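Local coordinates for hemolysin-related protein (Vibrio cholerae serotype O1, PDB 6MLT) that probably helps anchor Vibrio cholerae biofilms to surfaces as a secreted matrix protein that binds metal ions and, by its lectin domain, probably carbohydrate, at residues Y447-M455 and S465-I476. Numbering follows the deposited sequence.
Sequences YAGYYAVDM and SVANDDLNSGKI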
loop_
_atom_site.group_PDB
_atom_site.type_symbol
_atom_site.label_atom_id
_atom_site.label_comp_id
_atom_site.label_asym_id
_atom_site.label_seq_id
_atom_site.Cartn_x
_atom_site.Cartn_y
_atom_site.Cartn_z
ATOM N N TYR A 447 -10.441 10.785 2.390
ATOM C CA TYR A 447 -9.810 12.037 2.001
ATOM C C TYR A 447 -10.577 13.204 2.602
ATOM O O TYR A 447 -11.751 13.088 2.965
ATOM C CB TYR A 447 -9.738 12.189 0.477
ATOM C CG TYR A 447 -11.040 12.591 -0.185
ATOM C CD1 TYR A 447 -12.007 11.643 -0.498
ATOM C CD2 TYR A 447 -11.287 13.913 -0.523
ATOM C CE1 TYR A 447 -13.189 12.007 -1.120
ATOM C CE2 TYR A 447 -12.461 14.287 -1.145
ATOM C CZ TYR A 447 -13.409 13.333 -1.443
ATOM O OH TYR A 447 -14.579 13.710 -2.063
ATOM N N ALA A 448 -9.888 14.336 2.691
ATOM C CA ALA A 448 -10.463 15.575 3.190
ATOM C C ALA A 448 -10.752 16.516 2.029
ATOM O O ALA A 448 -9.907 16.702 1.148
ATOM C CB ALA A 448 -9.521 16.249 4.185
ATOM N N GLY A 449 -11.947 17.103 2.033
ATOM C CA GLY A 449 -12.312 18.144 1.102
ATOM C C GLY A 449 -12.323 19.504 1.766
ATOM O O GLY A 449 -11.726 19.712 2.827
ATOM N N TYR A 450 -13.018 20.453 1.129
ATOM C CA TYR A 450 -13.136 21.785 1.724
ATOM C C TYR A 450 -13.905 21.758 3.041
ATOM O O TYR A 450 -13.609 22.553 3.941
ATOM C CB TYR A 450 -13.818 22.747 0.751
ATOM C CG TYR A 450 -12.877 23.350 -0.265
ATOM C CD1 TYR A 450 -12.048 24.412 0.077
ATOM C CD2 TYR A 450 -12.821 22.866 -1.563
ATOM C CE1 TYR A 450 -11.184 24.973 -0.849
ATOM C CE2 TYR A 450 -11.955 23.419 -2.496
ATOM C CZ TYR A 450 -11.143 24.469 -2.133
ATOM O OH TYR A 450 -10.289 25.017 -3.057
ATOM N N TYR A 451 -14.877 20.851 3.174
ATOM C CA TYR A 451 -15.830 20.864 4.280
ATOM C C TYR A 451 -15.793 19.643 5.192
ATOM O O TYR A 451 -16.259 19.747 6.336
ATOM C CB TYR A 451 -17.268 20.986 3.744
ATOM C CG TYR A 451 -17.538 22.204 2.876
ATOM C CD1 TYR A 451 -16.997 23.445 3.181
ATOM C CD2 TYR A 451 -18.353 22.105 1.757
ATOM C CE1 TYR A 451 -17.252 24.555 2.379
ATOM C CE2 TYR A 451 -18.615 23.199 0.956
ATOM C CZ TYR A 451 -18.060 24.419 1.269
ATOM O OH TYR A 451 -18.324 25.506 0.473
ATOM N N ALA A 452 -15.296 18.494 4.733
ATOM C CA ALA A 452 -15.416 17.280 5.530
ATOM C C ALA A 452 -14.392 16.243 5.097
ATOM O O ALA A 452 -13.838 16.300 3.995
ATOM C CB ALA A 452 -16.820 16.679 5.420
ATOM N N VAL A 453 -14.175 15.278 5.990
ATOM C CA VAL A 453 -13.407 14.070 5.709
ATOM C C VAL A 453 -14.403 12.961 5.397
ATOM O O VAL A 453 -15.269 12.648 6.222
ATOM C CB VAL A 453 -12.504 13.688 6.893
ATOM C CG1 VAL A 453 -11.790 12.354 6.631
ATOM C CG2 VAL A 453 -11.495 14.793 7.181
ATOM N N ASP A 454 -14.276 12.359 4.215
ATOM C CA ASP A 454 -15.209 11.353 3.729
ATOM C C ASP A 454 -14.498 10.024 3.514
ATOM O O ASP A 454 -13.401 9.978 2.953
ATOM C CB ASP A 454 -15.863 11.798 2.413
ATOM C CG ASP A 454 -16.792 12.987 2.597
ATOM O OD1 ASP A 454 -17.072 13.328 3.763
ATOM O OD2 ASP A 454 -17.230 13.584 1.587
ATOM N N MET A 455 -15.152 8.947 3.943
ATOM C CA MET A 455 -14.667 7.583 3.780
ATOM C C MET A 455 -15.547 6.864 2.768
ATOM O O MET A 455 -16.778 6.879 2.890
ATOM C CB MET A 455 -14.696 6.836 5.114
ATOM C CG MET A 455 -14.363 5.345 5.030
ATOM S SD MET A 455 -12.609 5.045 4.767
ATOM C CE MET A 455 -11.951 5.561 6.353
ATOM N N SER A 465 -19.058 10.653 6.740
ATOM C CA SER A 465 -18.532 11.991 6.485
ATOM C C SER A 465 -18.440 12.740 7.806
ATOM O O SER A 465 -19.401 12.751 8.581
ATOM C CB SER A 465 -19.427 12.759 5.502
ATOM O OG SER A 465 -19.011 14.106 5.345
ATOM N N VAL A 466 -17.291 13.360 8.065
ATOM C CA VAL A 466 -17.046 14.073 9.315
ATOM C C VAL A 466 -16.650 15.503 8.986
ATOM O O VAL A 466 -15.639 15.736 8.312
ATOM C CB VAL A 466 -15.965 13.380 10.158
ATOM C CG1 VAL A 466 -15.520 14.270 11.312
ATOM C CG2 VAL A 466 -16.501 12.055 10.688
ATOM N N ALA A 467 -17.434 16.460 9.479
ATOM C CA ALA A 467 -17.157 17.862 9.209
ATOM C C ALA A 467 -15.753 18.215 9.674
ATOM O O ALA A 467 -15.317 17.817 10.759
ATOM C CB ALA A 467 -18.191 18.756 9.900
ATOM N N ASN A 468 -15.050 18.974 8.834
ATOM C CA ASN A 468 -13.631 19.267 9.026
ATOM C C ASN A 468 -13.340 20.542 8.239
ATOM O O ASN A 468 -13.302 20.510 7.003
ATOM C CB ASN A 468 -12.773 18.097 8.550
ATOM C CG ASN A 468 -11.312 18.219 8.956
ATOM O OD1 ASN A 468 -10.958 18.069 10.132
ATOM N ND2 ASN A 468 -10.447 18.475 7.974
ATOM N N ASP A 469 -13.145 21.654 8.952
ATOM C CA ASP A 469 -13.074 22.986 8.341
ATOM C C ASP A 469 -11.766 23.155 7.583
ATOM O O ASP A 469 -10.702 23.315 8.189
ATOM C CB ASP A 469 -13.210 24.060 9.421
ATOM C CG ASP A 469 -12.815 25.468 8.932
ATOM O OD1 ASP A 469 -12.711 25.697 7.704
ATOM O OD2 ASP A 469 -12.608 26.358 9.793
ATOM N N ASP A 470 -11.834 23.150 6.253
ATOM C CA ASP A 470 -10.651 23.451 5.457
ATOM C C ASP A 470 -10.987 24.393 4.315
ATOM O O ASP A 470 -10.451 24.273 3.207
ATOM C CB ASP A 470 -9.996 22.184 4.922
ATOM C CG ASP A 470 -8.583 22.443 4.473
ATOM O OD1 ASP A 470 -7.918 23.230 5.175
ATOM O OD2 ASP A 470 -8.146 21.893 3.442
ATOM N N LEU A 471 -11.851 25.373 4.581
ATOM C CA LEU A 471 -12.239 26.325 3.543
ATOM C C LEU A 471 -11.035 27.010 2.911
ATOM O O LEU A 471 -11.099 27.413 1.744
ATOM C CB LEU A 471 -13.175 27.384 4.118
ATOM C CG LEU A 471 -14.644 27.223 3.752
ATOM C CD1 LEU A 471 -15.266 26.143 4.607
ATOM C CD2 LEU A 471 -15.376 28.544 3.912
ATOM N N ASN A 472 -9.945 27.167 3.661
ATOM C CA ASN A 472 -8.788 27.928 3.200
ATOM C C ASN A 472 -7.962 27.199 2.142
ATOM O O ASN A 472 -7.118 27.838 1.503
ATOM C CB ASN A 472 -7.876 28.268 4.386
ATOM C CG ASN A 472 -6.810 29.286 4.030
ATOM O OD1 ASN A 472 -7.087 30.288 3.368
ATOM N ND2 ASN A 472 -5.581 29.031 4.462
ATOM N N SER A 473 -8.152 25.894 1.950
ATOM C CA SER A 473 -7.264 25.132 1.077
ATOM C C SER A 473 -8.029 24.111 0.247
ATOM O O SER A 473 -7.935 24.108 -0.985
ATOM C CB SER A 473 -6.181 24.441 1.911
ATOM O OG SER A 473 -5.658 23.276 1.282
ATOM N N GLY A 474 -8.788 23.243 0.912
ATOM C CA GLY A 474 -9.438 22.147 0.226
ATOM C C GLY A 474 -8.504 21.047 -0.220
ATOM O O GLY A 474 -8.913 20.193 -1.012
ATOM N N LYS A 475 -7.257 21.042 0.254
ATOM C CA LYS A 475 -6.286 20.027 -0.138
ATOM C C LYS A 475 -5.675 19.283 1.040
ATOM O O LYS A 475 -4.814 18.422 0.825
ATOM C CB LYS A 475 -5.160 20.662 -0.969
ATOM C CG LYS A 475 -5.633 21.374 -2.239
ATOM C CD LYS A 475 -4.451 21.833 -3.095
ATOM C CE LYS A 475 -4.891 22.609 -4.327
ATOM N NZ LYS A 475 -5.581 23.881 -3.979
ATOM N N ILE A 476 -6.105 19.570 2.272
ATOM C CA ILE A 476 -5.390 19.068 3.439
ATOM C C ILE A 476 -5.324 17.544 3.408
ATOM O O ILE A 476 -6.236 16.860 2.925
ATOM C CB ILE A 476 -6.034 19.570 4.744
ATOM C CG1 ILE A 476 -5.180 19.197 5.965
ATOM C CG2 ILE A 476 -7.454 19.014 4.907
ATOM C CD1 ILE A 476 -3.797 19.862 5.995
HETATM O O HOH W 1 -7.236 16.527 0.373
HETATM O O HOH W 2 -6.994 14.147 2.331
HETATM O O HOH W 3 -11.762 18.923 5.479
HETATM O O HOH W 4 -8.208 23.308 -3.929
#
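Tyr-450 turns its CG anti to its own carbonyl carbon (chi1 -83°), which lays the phenol ring against Gly-474, and Ser-465 swings OG anti to its backbone nitrogen (chi1 174°), within reach of Asp-454. The CA of Gly-474 sits over the centre of the Tyr-450 face, 3.4 Å from the centroid, in a CH-pi contact. Glycine suits this place twice over: its phi is positive, and a CB would run into the ring. Beyond the ring, water 4 joins Tyr-450 OH to Ser-473 O and Lys-475 NZ. Ser-465 OG donates to Asp-454 OD1 across 2.6 Å, reaching the syn side of the carboxylate, 24° out of its plane; OD2 is held by Asn-271. Small Ala-452 packs its CB against the same hydroxyl.

Strands 452-457 and 462-467 form the outer hairpin of a four-stranded antiparallel sheet, one blade of the beta-propeller, and residues 468-476 lead on to the first strand of the next blade, 478-481. Val-453 and Val-466 form a hydrogen-bonded pair, with N to O distances of 2.8 Å in both directions. Their beta-branched side chains share the other face from Asp-454 and Ser-465, and Val-453 CG2 lies 3.8 Å from Asn-468 CB.

Past the strand end, Asn-468 N donates to Tyr-451 O at 2.9 Å. The Asn-468 amide, buried, is satisfied through OD1 by Arg-500 and through ND2 by Gln-494 O and water 3, which also bridges to Gly-449 O. Asp-469 suits the turn that follows, its OD1 accepting from Leu-471 N in an Asx turn. Leu-471 CD1 then meets the edge of the Tyr-451 ring, 3.4 Å from CE1, while Ala-448 CB touches Ile-476 CG2 at 3.5 Å.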